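Local coordinates for envelopment polyprotein (Bovine Schmallenberg virus BH80/Germany/2011, PDB 7A56) that probably drives, as the class II membrane fusion glycoprotein Gc, the merging of viral and host membranes during entry, held here as a postfusion trimer, at residues S178-I183 and R298-S303; T121-G126 and N302-C307; F152-S157 and P280-V285; P239-V244 and I254-S259; A129-V134 and G173-S178. All blocks are in the same frame, centred on the assembly; numbering follows the deposited sequence.

All five contacts lie in the elongated, strand-rich fusion module. Contacts 1 and 4 are buried, whereas contacts 2, 3 and 5 are only partly so. Contacts 1 and 5 share strand 172-183; contacts 2 and 5 share strand 98-134; contacts 1 and 2 share Asn302 and meet where Asp181 reaches Thr124. Chemistry follows place: a disulfide and a carboxylate bridged by two waters in contact 1, an amide with two acceptors in contact 2, aromatic packing at subunit interfaces in contact 3, van der Waals packing without a hydrogen bond across it in contact 4, and backbone pairing in contact 5. Contacts 3 and 5, with centres about 8 Å apart, lie farthest from the chain's centre, and contact 4 lies nearest.

Contact 1 of 5, residues S178-I183 and R298-S303; sequences SCQDII and RCFDNS
Cys299 carries its SG anti to the backbone N (chi1 -176°), while Cys179 sets its SG between backbone N and carbonyl carbon, and the two sulfurs join as a disulfide with chi3 of 94°. Next to it, Asp181 grips the loop: Phe300 N donates to Asp181 OD1 at 3.0 Å, meeting the syn side of the carboxylate but 33° out of its plane. Two waters complete the grip. One gives a hydrogen to Asp181 OD1 and receives one from Cys299 N; the other donates to both Asp181 OD2, at 2.6 Å, and Phe300 O. OD2 also hydrogen-bonds Thr124 OG1 on strand 98-134, so this buried carboxylate has several partners that would stabilise its charge. The Phe300 ring lies obliquely beside the same group, with CD2 3.5 Å from Asp181 CG. Its CZ comes equally close, 3.5 Å, to Gln180 CG, the two side chains running side by side in the same direction. Val150 packs against Cys299 and Phe300. A disulfide and a side-chain-to-backbone bond thus fasten the loop after strand 293-296 to strand 172-183, in the elongated, beta-rich fold of a class II fusion protein.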
# COMPACT_ATOMS: atom_id res chain seq x y z
N SER A 178 -19.81 38.71 -4.88
CA SER A 178 -18.85 37.61 -4.70
C SER A 178 -18.65 37.38 -3.20
O SER A 178 -18.96 38.24 -2.36
CB SER A 178 -17.52 37.92 -5.39
OG SER A 178 -17.07 39.22 -5.03
N CYS A 179 -18.04 36.23 -2.87
CA CYS A 179 -17.89 35.93 -1.45
C CYS A 179 -16.78 34.90 -1.26
O CYS A 179 -16.42 34.19 -2.19
CB CYS A 179 -19.22 35.41 -0.85
SG CYS A 179 -19.90 33.91 -1.60
N GLN A 180 -16.28 34.81 -0.03
CA GLN A 180 -15.31 33.77 0.36
C GLN A 180 -15.56 33.46 1.83
O GLN A 180 -15.83 34.38 2.61
CB GLN A 180 -13.90 34.31 0.10
CG GLN A 180 -12.75 33.30 0.21
CD GLN A 180 -11.47 34.01 -0.14
OE1 GLN A 180 -11.07 34.93 0.56
NE2 GLN A 180 -10.86 33.63 -1.26
N ASP A 181 -15.56 32.16 2.19
CA ASP A 181 -15.72 31.77 3.60
C ASP A 181 -14.62 32.34 4.49
O ASP A 181 -13.49 32.61 4.05
CB ASP A 181 -15.67 30.25 3.77
CG ASP A 181 -16.95 29.55 3.34
OD1 ASP A 181 -17.80 30.19 2.64
OD2 ASP A 181 -17.08 28.33 3.66
N ILE A 182 -14.98 32.52 5.76
CA ILE A 182 -14.03 32.67 6.87
C ILE A 182 -14.13 31.42 7.74
O ILE A 182 -15.26 31.00 8.10
CB ILE A 182 -14.33 33.91 7.72
CG1 ILE A 182 -14.36 35.17 6.87
CG2 ILE A 182 -13.31 33.99 8.90
CD1 ILE A 182 -15.22 36.30 7.53
N ILE A 183 -12.96 30.80 8.06
CA ILE A 183 -12.92 29.58 8.86
C ILE A 183 -12.15 29.83 10.15
O ILE A 183 -11.32 30.73 10.27
CB ILE A 183 -12.26 28.39 8.11
CG1 ILE A 183 -10.78 28.70 7.85
CG2 ILE A 183 -13.04 28.05 6.82
CD1 ILE A 183 -9.90 27.45 7.52
N ARG A 298 -24.96 30.92 2.65
CA ARG A 298 -23.79 30.06 2.55
C ARG A 298 -23.01 30.56 1.35
O ARG A 298 -23.59 31.03 0.39
CB ARG A 298 -24.17 28.57 2.39
CG ARG A 298 -23.00 27.59 2.64
CD ARG A 298 -23.50 26.14 2.65
NE ARG A 298 -23.85 25.73 1.30
CZ ARG A 298 -24.79 24.84 0.99
NH1 ARG A 298 -25.49 24.25 1.96
NH2 ARG A 298 -25.07 24.58 -0.30
N CYS A 299 -21.68 30.50 1.44
CA CYS A 299 -20.84 30.83 0.29
C CYS A 299 -20.27 29.56 -0.32
O CYS A 299 -20.81 29.02 -1.31
CB CYS A 299 -19.72 31.82 0.68
SG CYS A 299 -18.72 32.34 -0.76
N PHE A 300 -19.16 29.07 0.25
CA PHE A 300 -18.66 27.78 -0.18
C PHE A 300 -19.47 26.66 0.45
O PHE A 300 -20.06 26.83 1.51
CB PHE A 300 -17.19 27.55 0.28
CG PHE A 300 -16.15 28.57 -0.23
CD1 PHE A 300 -16.23 29.13 -1.50
CD2 PHE A 300 -15.03 28.85 0.56
CE1 PHE A 300 -15.24 30.03 -1.95
CE2 PHE A 300 -14.04 29.77 0.11
CZ PHE A 300 -14.13 30.33 -1.15
N ASP A 301 -19.36 25.45 -0.12
CA ASP A 301 -19.60 24.23 0.64
C ASP A 301 -18.42 23.96 1.56
O ASP A 301 -17.27 24.20 1.19
CB ASP A 301 -19.76 23.02 -0.28
CG ASP A 301 -20.99 23.11 -1.20
OD1 ASP A 301 -22.10 23.26 -0.67
OD2 ASP A 301 -20.83 22.99 -2.44
N ASN A 302 -18.68 23.47 2.78
CA ASN A 302 -17.57 23.15 3.70
C ASN A 302 -17.91 21.84 4.38
O ASN A 302 -18.92 21.74 5.08
CB ASN A 302 -17.33 24.23 4.77
CG ASN A 302 -16.02 23.99 5.59
OD1 ASN A 302 -15.39 22.90 5.52
ND2 ASN A 302 -15.59 25.01 6.33
N SER A 303 -17.07 20.84 4.21
CA SER A 303 -17.33 19.52 4.76
C SER A 303 -16.43 19.21 5.96
O SER A 303 -15.99 18.07 6.14
CB SER A 303 -17.21 18.46 3.66
OG SER A 303 -17.67 17.20 4.14
O HOH W 1 -19.44 27.23 4.07
O HOH W 2 -20.42 29.83 3.82

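Contact 2 of 5, residues T121-G126 and N302-C307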
# COMPACT_ATOMS: atom_id res chain seq x y z
N THR A 121 -7.56 23.89 7.66
CA THR A 121 -9.01 23.87 7.48
C THR A 121 -9.65 23.86 8.87
O THR A 121 -8.98 23.69 9.90
CB THR A 121 -9.51 22.67 6.59
OG1 THR A 121 -10.87 22.89 6.17
CG2 THR A 121 -9.42 21.26 7.30
N GLY A 122 -10.96 24.10 8.88
CA GLY A 122 -11.79 24.14 10.06
C GLY A 122 -13.17 24.62 9.63
O GLY A 122 -13.44 24.77 8.44
N PRO A 123 -14.07 24.85 10.57
CA PRO A 123 -15.46 25.18 10.18
C PRO A 123 -15.59 26.61 9.70
O PRO A 123 -14.83 27.50 10.08
CB PRO A 123 -16.23 24.99 11.49
CG PRO A 123 -15.15 25.40 12.56
CD PRO A 123 -13.89 24.81 12.04
N THR A 124 -16.64 26.85 8.92
CA THR A 124 -16.91 28.21 8.47
C THR A 124 -17.65 28.95 9.57
O THR A 124 -18.61 28.45 10.16
CB THR A 124 -17.70 28.19 7.17
OG1 THR A 124 -16.85 27.62 6.16
CG2 THR A 124 -18.12 29.60 6.74
N ILE A 125 -17.17 30.15 9.85
CA ILE A 125 -17.67 31.01 10.91
C ILE A 125 -18.13 32.36 10.41
O ILE A 125 -18.52 33.20 11.22
CB ILE A 125 -16.60 31.22 11.99
CG1 ILE A 125 -15.39 31.96 11.39
CG2 ILE A 125 -16.19 29.82 12.49
CD1 ILE A 125 -14.43 32.42 12.43
N GLY A 126 -18.05 32.60 9.11
CA GLY A 126 -18.49 33.89 8.59
C GLY A 126 -18.24 33.91 7.11
O GLY A 126 -17.66 32.98 6.56
N ASN A 302 -18.68 23.47 2.78
CA ASN A 302 -17.57 23.15 3.70
C ASN A 302 -17.91 21.84 4.38
O ASN A 302 -18.92 21.74 5.08
CB ASN A 302 -17.33 24.23 4.77
CG ASN A 302 -16.02 23.99 5.59
OD1 ASN A 302 -15.39 22.90 5.52
ND2 ASN A 302 -15.59 25.01 6.33
N SER A 303 -17.07 20.84 4.21
CA SER A 303 -17.33 19.52 4.76
C SER A 303 -16.43 19.21 5.96
O SER A 303 -15.99 18.07 6.14
CB SER A 303 -17.21 18.46 3.66
OG SER A 303 -17.67 17.20 4.14
N TYR A 304 -16.19 20.21 6.82
CA TYR A 304 -15.31 20.10 7.99
C TYR A 304 -15.74 19.00 8.95
O TYR A 304 -14.89 18.40 9.64
CB TYR A 304 -15.30 21.45 8.74
CG TYR A 304 -14.61 21.37 10.06
CD1 TYR A 304 -13.23 21.15 10.10
CD2 TYR A 304 -15.32 21.43 11.27
CE1 TYR A 304 -12.55 21.04 11.32
CE2 TYR A 304 -14.67 21.34 12.50
CZ TYR A 304 -13.26 21.11 12.51
OH TYR A 304 -12.52 20.96 13.70
N GLN A 305 -17.04 18.72 9.01
CA GLN A 305 -17.49 17.67 9.89
C GLN A 305 -16.83 16.33 9.56
O GLN A 305 -16.72 15.48 10.44
CB GLN A 305 -19.00 17.53 9.80
CG GLN A 305 -19.47 17.11 8.43
CD GLN A 305 -19.91 18.27 7.53
OE1 GLN A 305 -19.53 19.44 7.71
NE2 GLN A 305 -20.73 17.92 6.55
N SER A 306 -16.37 16.15 8.31
CA SER A 306 -15.57 14.97 7.94
C SER A 306 -14.24 14.94 8.66
O SER A 306 -13.74 13.86 9.06
CB SER A 306 -15.34 14.97 6.43
OG SER A 306 -16.59 14.92 5.76
N CYS A 307 -13.59 16.09 8.79
CA CYS A 307 -12.36 16.14 9.58
C CYS A 307 -12.60 15.62 10.97
O CYS A 307 -11.78 14.88 11.53
CB CYS A 307 -11.83 17.57 9.65
SG CYS A 307 -11.63 18.31 8.00
O HOH W 3 -13.09 21.45 5.42
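Asn302 ND2 uses its two N-H bonds on two acceptors of 121-126: Gly122 O at 3.0 Å and Thr124 OG1 at 2.9 Å. Both partners lie close to the amide plane of Asn302, and both bonds are fairly straight, so together they fix the rotation of the amide. Thr124 OG1 is in turn hydrogen-bonded to Asp181 OD2, which ties the amide to strand 172-183. At the amide oxygen, a water donates to Asn302 OD1 and to Thr121 OG1, the latter at 2.8 Å; Thr121 OG1 is also hydrogen-bonded to Val267 O. Outward from this network, Tyr304 covers the backbone at Gly122 and Pro123. Its CG stands anti to the backbone N (chi1 171°), and one ring face takes Pro123 CD over its centre, a CH-pi contact of 3.6 Å to the centroid. Gly122 C lies over the same face, offset toward the rim, and Gly122 CA approaches Tyr304 CD1 to 3.3 Å. Farther along, Thr121 CG2 touches Cys307 SG at 3.8 Å, a sulfur bonded to Cys264 in a disulfide. The two Asn302 bonds and the CH-pi pair thus join the loop leading into the weakly bonded helix 305-308 to strand 98-134, where Gly122 and Pro123 interrupt it just before a classic beta bulge, Ile125 and Gly126 both facing Ile182.

Contact 3 of 5, residues F152-S157 and P280-V285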
# COMPACT_ATOMS: atom_id res chain seq x y z
N PHE A 152 -22.07 35.38 -7.45
CA PHE A 152 -23.50 35.10 -7.48
C PHE A 152 -24.18 36.27 -8.16
O PHE A 152 -23.66 37.39 -8.15
CB PHE A 152 -24.11 34.92 -6.08
CG PHE A 152 -23.70 35.98 -5.07
CD1 PHE A 152 -24.38 37.20 -4.99
CD2 PHE A 152 -22.64 35.73 -4.17
CE1 PHE A 152 -24.01 38.17 -4.09
CE2 PHE A 152 -22.26 36.70 -3.24
CZ PHE A 152 -22.96 37.95 -3.22
N SER A 153 -25.33 36.01 -8.77
CA SER A 153 -26.04 37.12 -9.45
C SER A 153 -27.49 36.72 -9.71
O SER A 153 -27.82 35.52 -9.81
CB SER A 153 -25.38 37.54 -10.77
OG SER A 153 -25.37 36.44 -11.69
N LYS A 154 -28.34 37.73 -9.89
CA LYS A 154 -29.70 37.52 -10.37
C LYS A 154 -30.05 38.62 -11.36
O LYS A 154 -29.88 39.82 -11.06
CB LYS A 154 -30.71 37.53 -9.22
CG LYS A 154 -30.83 36.16 -8.50
CD LYS A 154 -31.87 36.14 -7.38
CE LYS A 154 -31.91 34.74 -6.69
NZ LYS A 154 -32.62 33.73 -7.51
N GLU A 155 -30.48 38.20 -12.56
CA GLU A 155 -31.01 39.08 -13.58
C GLU A 155 -32.40 39.55 -13.16
O GLU A 155 -33.03 38.98 -12.26
CB GLU A 155 -31.16 38.36 -14.93
CG GLU A 155 -29.93 37.67 -15.50
CD GLU A 155 -28.91 38.61 -16.09
OE1 GLU A 155 -29.21 39.80 -16.26
OE2 GLU A 155 -27.78 38.12 -16.44
N ARG A 156 -32.87 40.58 -13.85
CA ARG A 156 -34.26 41.04 -13.74
C ARG A 156 -34.59 41.49 -12.31
O ARG A 156 -35.70 41.31 -11.82
CB ARG A 156 -35.23 39.93 -14.19
CG ARG A 156 -35.02 39.39 -15.61
CD ARG A 156 -35.66 37.99 -15.80
NE ARG A 156 -34.90 36.94 -15.05
CZ ARG A 156 -35.40 36.32 -13.97
NH1 ARG A 156 -36.63 36.63 -13.54
NH2 ARG A 156 -34.69 35.42 -13.34
N SER A 157 -33.62 42.11 -11.62
CA SER A 157 -33.87 42.42 -10.22
C SER A 157 -34.68 43.72 -9.99
O SER A 157 -35.36 43.86 -8.95
CB SER A 157 -32.54 42.46 -9.47
OG SER A 157 -31.61 43.23 -10.22
N PRO A 280 -23.27 29.67 -3.97
CA PRO A 280 -23.75 30.42 -2.81
C PRO A 280 -25.26 30.35 -2.68
O PRO A 280 -25.99 30.34 -3.68
CB PRO A 280 -23.30 31.84 -3.10
CG PRO A 280 -21.99 31.61 -3.84
CD PRO A 280 -22.30 30.46 -4.76
N LYS A 281 -25.72 30.33 -1.43
CA LYS A 281 -27.15 30.41 -1.17
C LYS A 281 -27.46 31.90 -1.10
O LYS A 281 -27.34 32.51 -0.04
CB LYS A 281 -27.51 29.73 0.13
CG LYS A 281 -27.41 28.20 0.09
CD LYS A 281 -27.88 27.74 1.45
CE LYS A 281 -28.46 26.36 1.41
NZ LYS A 281 -28.98 26.00 2.76
N PHE A 282 -27.89 32.45 -2.23
CA PHE A 282 -28.03 33.89 -2.45
C PHE A 282 -29.48 34.21 -2.81
O PHE A 282 -30.05 33.57 -3.71
CB PHE A 282 -27.12 34.33 -3.62
CG PHE A 282 -27.52 35.68 -4.23
CD1 PHE A 282 -27.55 36.84 -3.45
CD2 PHE A 282 -27.78 35.78 -5.59
CE1 PHE A 282 -27.92 38.12 -4.04
CE2 PHE A 282 -28.13 37.03 -6.17
CZ PHE A 282 -28.17 38.19 -5.39
N ASP A 283 -30.05 35.18 -2.12
CA ASP A 283 -31.36 35.73 -2.50
C ASP A 283 -31.36 37.17 -2.04
O ASP A 283 -30.35 37.69 -1.55
CB ASP A 283 -32.51 34.86 -1.87
CG ASP A 283 -33.79 34.87 -2.72
OD1 ASP A 283 -34.00 35.87 -3.44
OD2 ASP A 283 -34.60 33.91 -2.62
N TYR A 284 -32.49 37.86 -2.22
CA TYR A 284 -32.53 39.24 -1.80
C TYR A 284 -33.96 39.63 -1.44
O TYR A 284 -34.93 38.99 -1.90
CB TYR A 284 -32.00 40.17 -2.92
CG TYR A 284 -32.81 40.15 -4.24
CD1 TYR A 284 -32.52 39.22 -5.24
CD2 TYR A 284 -33.81 41.08 -4.48
CE1 TYR A 284 -33.21 39.19 -6.42
CE2 TYR A 284 -34.54 41.04 -5.68
CZ TYR A 284 -34.23 40.13 -6.63
OH TYR A 284 -34.93 40.08 -7.80
N VAL A 285 -34.07 40.74 -0.69
CA VAL A 285 -35.34 41.34 -0.25
C VAL A 285 -35.45 42.74 -0.86
O VAL A 285 -34.44 43.43 -1.08
CB VAL A 285 -35.41 41.37 1.30
CG1 VAL A 285 -36.49 42.17 1.82
CG2 VAL A 285 -35.61 39.91 1.84
O HOH W 4 -34.45 38.47 -9.87
O HOH W 5 -37.25 41.83 -8.35
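Phe152 and Phe282 meet at the heart of this contact, with Phe152 CD1 over the centre of the Phe282 ring. The centroids are 4.6 Å apart and the planes 36° from each other, an oblique aromatic pair; CD1 of Phe152 comes to 3.5 Å from CD1 of Phe282. Pro280 CB packs near Phe152 CD2. Lys154 and Phe282 pass side by side, pointing opposite ways, with Lys154 CG touching Phe282 CE2 at 3.7 Å. One carbon farther out, Lys154 CD lies in the plane of the Tyr284 ring, 3.5 Å from CE1 at its edge. The tip of Tyr284 reaches the corner of the other strand: its OH is 3.5 Å from Ser157 CA, and two waters connect it to Glu155 O and Ser157 O. Asp283 OD1 accepts Tyr284 N in a bond of 2.8 Å. Leu175 also touches Phe282 and Tyr284, while Leu296 packs on both phenylalanines. Outside this pair of strands, Arg156 of the second subunit forms a salt bridge with Asp283 and a cation-pi contact with Tyr284. No hydrogen bond runs directly between the two strands, which cross at -41°: side chains and waters join them as the two-stranded hairpin of 281-285 and 293-296 packs over the sheet holding 150-158 and 172-183, at the subunit interfaces of the postfusion trimer.

Contact 4 of 5, residues P239-V244 and I254-S259; sequences PNIIAV and INDLGS
Ile241 and Ile254, which bury most of the surface here, lie alongside each other, pointing opposite ways, and meet through their CG2 methyls. The separation of Ile241 CG2 and Ile254 CG2, 3.4 Å, is unusually close for two methyls. In both residues CG1 is anti to the carbonyl carbon (chi1 -70° in Ile241, -59° in Ile254), which leaves each CG2 anti to the backbone N. The other branch of Ile254 reaches strand 241-245 at Ala243: its CD1 lies 3.6 Å from Ala243 N and 3.8 Å from Ala243 CB. Ile241 sends its own CD1 to Asp256, where it touches CA and CB, both at 3.7 Å, the two side chains crossing at about a right angle. The carboxylate of Asp256 is engaged elsewhere. OD1 accepts Leu257 N at 2.8 Å, and OD2 makes a salt bridge to Lys191 NZ. Ile189 covers Ile241 and Ala243, whereas Tyr119 and Leu310 close around Ile254. From Asp256 to Ser259 the chain forms a type II beta turn with Gly258 at its third position; Asp256 N and Ser259 OG bond Asp253 of the third subunit. Van der Waals contacts, chiefly of Ile241 and Ile254, pack this turn-bearing loop onto a strand of the antiparallel hairpin 241-251.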
# COMPACT_ATOMS: atom_id res chain seq x y z
N PRO A 239 1.25 7.15 4.94
CA PRO A 239 0.11 7.75 4.23
C PRO A 239 0.54 8.88 3.31
O PRO A 239 1.51 9.60 3.57
CB PRO A 239 -0.77 8.28 5.37
CG PRO A 239 0.16 8.55 6.48
CD PRO A 239 1.15 7.34 6.40
N ASN A 240 -0.23 9.09 2.25
CA ASN A 240 0.15 10.15 1.32
C ASN A 240 -0.24 11.53 1.85
O ASN A 240 0.52 12.49 1.72
CB ASN A 240 -0.48 9.90 -0.04
CG ASN A 240 0.57 9.75 -1.10
OD1 ASN A 240 1.36 8.78 -1.10
ND2 ASN A 240 0.63 10.75 -1.98
N ILE A 241 -1.39 11.62 2.47
CA ILE A 241 -1.86 12.89 3.04
C ILE A 241 -2.24 12.64 4.48
O ILE A 241 -2.83 11.61 4.81
CB ILE A 241 -3.05 13.47 2.23
CG1 ILE A 241 -2.52 13.94 0.87
CG2 ILE A 241 -3.73 14.67 2.98
CD1 ILE A 241 -3.54 14.40 -0.10
N ILE A 242 -1.92 13.59 5.34
CA ILE A 242 -2.28 13.50 6.74
C ILE A 242 -2.88 14.82 7.22
O ILE A 242 -2.65 15.88 6.64
CB ILE A 242 -1.03 13.19 7.62
CG1 ILE A 242 0.02 14.29 7.42
CG2 ILE A 242 -0.53 11.78 7.29
CD1 ILE A 242 1.22 14.23 8.43
N ALA A 243 -3.57 14.74 8.35
CA ALA A 243 -4.06 15.94 9.01
C ALA A 243 -3.53 15.91 10.43
O ALA A 243 -3.43 14.85 11.04
CB ALA A 243 -5.59 16.03 8.96
N VAL A 244 -3.09 17.05 10.93
CA VAL A 244 -2.40 17.16 12.20
C VAL A 244 -3.18 18.10 13.11
O VAL A 244 -3.51 19.22 12.69
CB VAL A 244 -0.95 17.64 12.01
CG1 VAL A 244 -0.28 17.85 13.36
CG2 VAL A 244 -0.16 16.57 11.17
N ILE A 254 -9.14 12.88 2.90
CA ILE A 254 -8.59 14.24 3.05
C ILE A 254 -8.22 14.79 1.68
O ILE A 254 -7.48 14.15 0.92
CB ILE A 254 -7.35 14.33 3.97
CG1 ILE A 254 -7.63 13.82 5.41
CG2 ILE A 254 -6.80 15.77 3.99
CD1 ILE A 254 -6.24 13.48 6.23
N ASN A 255 -8.75 15.98 1.34
CA ASN A 255 -8.49 16.58 0.03
C ASN A 255 -7.02 16.93 -0.11
O ASN A 255 -6.42 17.49 0.81
CB ASN A 255 -9.32 17.90 -0.16
CG ASN A 255 -10.72 17.65 -0.69
OD1 ASN A 255 -10.93 17.23 -1.83
ND2 ASN A 255 -11.70 17.93 0.12
N ASP A 256 -6.46 16.71 -1.31
CA ASP A 256 -5.20 17.35 -1.66
C ASP A 256 -5.42 18.85 -1.92
O ASP A 256 -6.55 19.33 -2.13
CB ASP A 256 -4.58 16.64 -2.90
CG ASP A 256 -3.05 16.76 -2.99
OD1 ASP A 256 -2.43 17.69 -2.40
OD2 ASP A 256 -2.50 15.90 -3.70
N LEU A 257 -4.33 19.62 -1.85
CA LEU A 257 -4.41 21.06 -2.08
C LEU A 257 -5.02 21.34 -3.45
O LEU A 257 -4.63 20.73 -4.46
CB LEU A 257 -2.99 21.68 -1.95
CG LEU A 257 -2.92 23.21 -2.17
CD1 LEU A 257 -3.71 24.00 -1.09
CD2 LEU A 257 -1.47 23.69 -2.18
N GLY A 258 -6.05 22.24 -3.48
CA GLY A 258 -6.76 22.58 -4.71
C GLY A 258 -7.99 21.75 -5.02
O GLY A 258 -8.76 22.12 -5.91
N SER A 259 -8.18 20.63 -4.37
CA SER A 259 -9.35 19.77 -4.55
C SER A 259 -10.39 20.18 -3.51
O SER A 259 -10.05 20.42 -2.35
CB SER A 259 -8.99 18.29 -4.35
OG SER A 259 -8.12 17.86 -5.39

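Contact 5 of 5, residues A129-V134 and G173-S178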
# COMPACT_ATOMS: atom_id res chain seq x y z
N ALA A 129 -17.95 39.23 1.94
CA ALA A 129 -18.84 39.41 0.78
C ALA A 129 -18.72 40.83 0.21
O ALA A 129 -18.45 41.80 0.92
CB ALA A 129 -20.34 39.16 1.13
N LYS A 130 -18.90 40.93 -1.10
CA LYS A 130 -19.11 42.21 -1.77
C LYS A 130 -20.34 42.09 -2.66
O LYS A 130 -20.64 41.01 -3.16
CB LYS A 130 -17.91 42.62 -2.62
CG LYS A 130 -16.58 42.38 -1.91
CD LYS A 130 -15.56 43.33 -2.48
CE LYS A 130 -14.16 43.08 -1.94
NZ LYS A 130 -13.23 43.89 -2.77
N HIS A 131 -21.05 43.21 -2.87
CA HIS A 131 -22.15 43.15 -3.83
C HIS A 131 -22.42 44.53 -4.40
O HIS A 131 -22.05 45.56 -3.81
CB HIS A 131 -23.45 42.59 -3.22
CG HIS A 131 -24.14 43.55 -2.32
ND1 HIS A 131 -23.78 43.72 -1.00
CD2 HIS A 131 -25.18 44.41 -2.54
CE1 HIS A 131 -24.56 44.63 -0.44
NE2 HIS A 131 -25.42 45.06 -1.35
N GLU A 132 -23.05 44.54 -5.57
CA GLU A 132 -23.52 45.77 -6.21
C GLU A 132 -24.88 45.50 -6.86
O GLU A 132 -25.26 44.36 -7.12
CB GLU A 132 -22.57 46.27 -7.29
CG GLU A 132 -21.11 46.17 -6.96
CD GLU A 132 -20.49 47.48 -6.57
OE1 GLU A 132 -19.23 47.52 -6.53
OE2 GLU A 132 -21.24 48.45 -6.29
N GLU A 133 -25.58 46.57 -7.18
CA GLU A 133 -26.75 46.40 -8.05
C GLU A 133 -26.74 47.49 -9.10
O GLU A 133 -26.17 48.56 -8.88
CB GLU A 133 -28.09 46.41 -7.28
CG GLU A 133 -28.51 47.67 -6.64
CD GLU A 133 -29.88 47.51 -5.96
OE1 GLU A 133 -29.91 46.96 -4.85
OE2 GLU A 133 -30.92 47.91 -6.55
N VAL A 134 -27.37 47.20 -10.24
CA VAL A 134 -27.58 48.16 -11.31
C VAL A 134 -29.06 48.17 -11.71
O VAL A 134 -29.74 47.13 -11.75
CB VAL A 134 -26.66 47.89 -12.53
CG1 VAL A 134 -25.20 47.77 -12.09
CG2 VAL A 134 -27.08 46.65 -13.26
N GLY A 173 -32.15 45.06 -15.08
CA GLY A 173 -31.15 45.27 -14.05
C GLY A 173 -30.57 43.99 -13.51
O GLY A 173 -30.89 42.87 -13.94
N CYS A 174 -29.71 44.16 -12.50
CA CYS A 174 -29.01 43.01 -11.96
C CYS A 174 -28.60 43.29 -10.52
O CYS A 174 -28.35 44.44 -10.15
CB CYS A 174 -27.79 42.69 -12.82
SG CYS A 174 -26.72 41.25 -12.22
N LEU A 175 -28.49 42.21 -9.74
CA LEU A 175 -27.90 42.28 -8.41
C LEU A 175 -26.85 41.19 -8.37
O LEU A 175 -27.17 40.02 -8.66
CB LEU A 175 -28.94 42.08 -7.30
CG LEU A 175 -28.53 42.03 -5.84
CD1 LEU A 175 -27.93 43.34 -5.38
CD2 LEU A 175 -29.71 41.68 -4.97
N TYR A 176 -25.61 41.56 -8.08
CA TYR A 176 -24.54 40.55 -8.15
C TYR A 176 -23.52 40.77 -7.03
O TYR A 176 -23.50 41.80 -6.36
CB TYR A 176 -23.83 40.59 -9.53
CG TYR A 176 -23.19 41.91 -9.89
CD1 TYR A 176 -23.91 42.90 -10.57
CD2 TYR A 176 -21.86 42.16 -9.57
CE1 TYR A 176 -23.31 44.12 -10.89
CE2 TYR A 176 -21.26 43.37 -9.90
CZ TYR A 176 -21.98 44.33 -10.55
OH TYR A 176 -21.34 45.51 -10.86
N GLY A 177 -22.67 39.77 -6.83
CA GLY A 177 -21.55 39.97 -5.95
C GLY A 177 -20.63 38.76 -5.93
O GLY A 177 -20.65 37.92 -6.84
N SER A 178 -19.81 38.71 -4.88
CA SER A 178 -18.85 37.61 -4.70
C SER A 178 -18.65 37.38 -3.20
O SER A 178 -18.96 38.24 -2.36
CB SER A 178 -17.52 37.92 -5.39
OG SER A 178 -17.07 39.22 -5.03
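Lys130 and Ser178, Glu132 and Tyr176, and Val134 and Cys174 are the hydrogen-bonded pairs of a regular antiparallel beta sheet, joining strands 98-134 and 172-183. Each pair exchanges two backbone bonds, so the N-H and C=O of all six residues are satisfied across the contact. Glu132 N lies 2.9 Å from Tyr176 O. The bond from Cys174 N to Val134 O is slightly longer, 3.1 Å. In the intervening non-hydrogen-bonded pairs, His131 with Gly177 and Glu133 with Leu175, alpha carbons come close to carbonyl oxygens, as with Gly177 CA and Lys130 O at 3.1 Å. Leu175 and Gly177 turn their backbone polar groups outward in the sheet, where they pair with Lys154 and Phe152 of strand 150-158. Glu133 OE2 is satisfied by a salt bridge to Lys292 NZ, and Cys174 is bonded to Cys139 in a disulfide. On the face bearing Glu133 and Leu175, Leu175 CD1 packs 3.6 Å from Glu133 CB; Val294 touches both His131 and Leu175. On the face bearing Glu132 and Tyr176, the tyrosine ring receives Glu132 CB in an off-centre CH-pi contact, 4.3 Å from the centroid.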